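Local coordinates for protein Two-component system response regulator (Bacteroides fragilis, PDB 2QR3) that is a two-component response regulator, captured here as its signal receiver domain, and in full length probably binds ATP and DNA to control transcription, at residues E49-M55 / L81-T87. Numbering follows the deposited sequence.
Sequences EVVLLDM and LPVVLFT
Val51 and Val83 begin a parallel pairing of segments 49-55 and 81-87, which continues through Leu52 with Val84, Leu53 with Leu85 and Asp54 with Phe86. The strand axes come within 4.5 Å and cross at -31°. Five backbone hydrogen bonds join the segments. Val51 spans Pro82 and Val84, Leu53 spans Val84 and Phe86, and Met55 N closes the series on Phe86 O. The bond from Val84 N to Val51 O is nearly straight, 2.8 Å long. Phe86 N also reaches Leu53 O at 2.8 Å, but from well above the carbonyl plane.

Side chains alternate between two buried faces. On one, Leu52 CD2 lies over a face of the Phe86 ring, 4.0 Å from its centroid, in a CH-pi contact. With CG anti to the backbone N (chi1 180°), the Leu52 branches reach toward the neighbouring strand; CD1 lies 3.9 Å from Val84 CG1. Val50 CG2 meets Val84 CG2. Helix 113-124 packs on Val50, Leu52 and Val84, while Phe86 meets Trp111 and strand 105-109. On the other face, Leu53 and Leu85 run side by side, with their CD2 atoms 4.0 Å apart. Leu53 CB also touches Val83 CG1. Helix 67-77 packs here through Trp70, Leu71 and Ile74. The bent Met55 chain puts SD 4.0 Å from Leu85 CD1.

Asp54, the predicted phosphorylation site, is unmodified here. Its OD1 accepts a bond from Asn56 N, and OD2 one from Asp11 N. Strands 48-54 and 83-88 are neighbours in the 2-1-3-4-5 parallel sheet of a CheY-like receiver domain, with the predicted phosphoacceptor at the C-terminal end of the first, central one.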
loop_
_atom_site.group_PDB
_atom_site.type_symbol
_atom_site.label_atom_id
_atom_site.label_comp_id
_atom_site.label_asym_id
_atom_site.label_seq_id
_atom_site.Cartn_x
_atom_site.Cartn_y
_atom_site.Cartn_z
ATOM N N GLU A 49 -2.202 -8.965 -4.274
ATOM C CA GLU A 49 -1.027 -9.555 -3.638
ATOM C C GLU A 49 -0.370 -8.656 -2.588
ATOM O O GLU A 49 0.336 -9.138 -1.727
ATOM C CB GLU A 49 -0.018 -9.972 -4.700
ATOM C CG GLU A 49 -0.402 -11.390 -5.200
ATOM C CD GLU A 49 0.486 -11.928 -6.265
ATOM O OE1 GLU A 49 1.720 -11.896 -6.085
ATOM O OE2 GLU A 49 -0.065 -12.430 -7.270
ATOM N N VAL A 50 -0.627 -7.356 -2.676
ATOM C CA VAL A 50 -0.075 -6.408 -1.706
ATOM C C VAL A 50 -0.893 -5.100 -1.865
ATOM O O VAL A 50 -1.471 -4.866 -2.945
ATOM C CB VAL A 50 1.460 -6.211 -1.934
ATOM C CG1 VAL A 50 1.741 -5.660 -3.299
ATOM C CG2 VAL A 50 2.092 -5.313 -0.837
ATOM N N VAL A 51 -0.962 -4.295 -0.795
ATOM C CA VAL A 51 -1.599 -2.982 -0.839
ATOM C C VAL A 51 -0.523 -2.001 -0.410
ATOM O O VAL A 51 0.155 -2.230 0.611
ATOM C CB VAL A 51 -2.786 -2.871 0.158
ATOM C CG1 VAL A 51 -3.418 -1.448 0.114
ATOM C CG2 VAL A 51 -3.883 -3.896 -0.186
ATOM N N LEU A 52 -0.351 -0.920 -1.167
ATOM C CA LEU A 52 0.505 0.204 -0.730
ATOM C C LEU A 52 -0.439 1.281 -0.202
ATOM O O LEU A 52 -1.267 1.823 -0.970
ATOM C CB LEU A 52 1.341 0.763 -1.910
ATOM C CG LEU A 52 2.271 1.958 -1.567
ATOM C CD1 LEU A 52 3.281 1.554 -0.454
ATOM C CD2 LEU A 52 3.015 2.398 -2.846
ATOM N N LEU A 53 -0.339 1.565 1.096
ATOM C CA LEU A 53 -1.303 2.416 1.808
ATOM C C LEU A 53 -0.691 3.724 2.360
ATOM O O LEU A 53 0.190 3.714 3.245
ATOM C CB LEU A 53 -1.963 1.640 2.965
ATOM C CG LEU A 53 -2.957 2.376 3.886
ATOM C CD1 LEU A 53 -4.221 2.803 3.114
ATOM C CD2 LEU A 53 -3.303 1.442 5.071
ATOM N N ASP A 54 -1.233 4.846 1.877
ATOM C CA ASP A 54 -0.897 6.205 2.339
ATOM C C ASP A 54 -1.119 6.319 3.854
ATOM O O ASP A 54 -2.199 6.050 4.357
ATOM C CB ASP A 54 -1.825 7.177 1.553
ATOM C CG ASP A 54 -1.678 8.668 1.920
ATOM O OD1 ASP A 54 -0.841 9.089 2.753
ATOM O OD2 ASP A 54 -2.470 9.432 1.301
ATOM N N MET A 55 -0.074 6.745 4.562
ATOM C CA MET A 55 -0.086 6.884 6.013
ATOM C C MET A 55 -1.190 7.867 6.411
ATOM O O MET A 55 -1.742 7.792 7.521
ATOM C CB MET A 55 1.288 7.422 6.417
ATOM C CG MET A 55 1.811 7.233 7.820
ATOM S SD MET A 55 2.063 5.538 8.466
ATOM C CE MET A 55 0.536 5.730 9.378
ATOM N N LEU A 81 -3.181 -10.559 3.802
ATOM C CA LEU A 81 -2.856 -9.623 2.718
ATOM C C LEU A 81 -1.770 -8.643 3.183
ATOM O O LEU A 81 -2.001 -7.883 4.133
ATOM C CB LEU A 81 -4.131 -8.851 2.333
ATOM C CG LEU A 81 -3.970 -7.687 1.348
ATOM C CD1 LEU A 81 -3.286 -8.182 0.066
ATOM C CD2 LEU A 81 -5.320 -7.092 1.055
ATOM N N PRO A 82 -0.561 -8.687 2.574
ATOM C CA PRO A 82 0.491 -7.745 3.001
ATOM C C PRO A 82 0.089 -6.294 2.744
ATOM O O PRO A 82 -0.391 -5.989 1.654
ATOM C CB PRO A 82 1.670 -8.090 2.082
ATOM C CG PRO A 82 1.425 -9.555 1.723
ATOM C CD PRO A 82 -0.057 -9.644 1.561
ATOM N N VAL A 83 0.294 -5.442 3.751
ATOM C CA VAL A 83 0.042 -4.007 3.610
ATOM C C VAL A 83 1.338 -3.281 3.880
ATOM O O VAL A 83 1.969 -3.482 4.954
ATOM C CB VAL A 83 -1.032 -3.520 4.616
ATOM C CG1 VAL A 83 -1.180 -1.979 4.495
ATOM C CG2 VAL A 83 -2.382 -4.195 4.343
ATOM N N VAL A 84 1.764 -2.472 2.912
ATOM C CA VAL A 84 2.983 -1.680 3.057
ATOM C C VAL A 84 2.539 -0.214 3.228
ATOM O O VAL A 84 1.795 0.281 2.407
ATOM C CB VAL A 84 3.879 -1.826 1.805
ATOM C CG1 VAL A 84 5.123 -0.890 1.904
ATOM C CG2 VAL A 84 4.332 -3.300 1.647
ATOM N N LEU A 85 2.980 0.446 4.295
ATOM C CA LEU A 85 2.631 1.864 4.538
ATOM C C LEU A 85 3.544 2.777 3.719
ATOM O O LEU A 85 4.739 2.495 3.571
ATOM C CB LEU A 85 2.768 2.173 6.043
ATOM C CG LEU A 85 1.763 1.377 6.892
ATOM C CD1 LEU A 85 2.138 1.537 8.352
ATOM C CD2 LEU A 85 0.303 1.876 6.631
ATOM N N PHE A 86 2.982 3.883 3.199
ATOM C CA PHE A 86 3.731 4.836 2.373
ATOM C C PHE A 86 3.714 6.106 3.224
ATOM O O PHE A 86 2.640 6.713 3.420
ATOM C CB PHE A 86 2.978 5.047 1.052
ATOM C CG PHE A 86 3.831 5.451 -0.123
ATOM C CD1 PHE A 86 5.218 5.453 -0.082
ATOM C CD2 PHE A 86 3.209 5.758 -1.343
ATOM C CE1 PHE A 86 5.995 5.805 -1.206
ATOM C CE2 PHE A 86 3.978 6.098 -2.477
ATOM C CZ PHE A 86 5.365 6.122 -2.407
ATOM N N THR A 87 4.886 6.499 3.729
ATOM C CA THR A 87 4.943 7.495 4.800
ATOM C C THR A 87 5.870 8.678 4.487
ATOM O O THR A 87 6.974 8.482 4.015
ATOM C CB THR A 87 5.345 6.843 6.163
ATOM O OG1 THR A 87 5.269 7.830 7.203
ATOM C CG2 THR A 87 6.770 6.329 6.125
#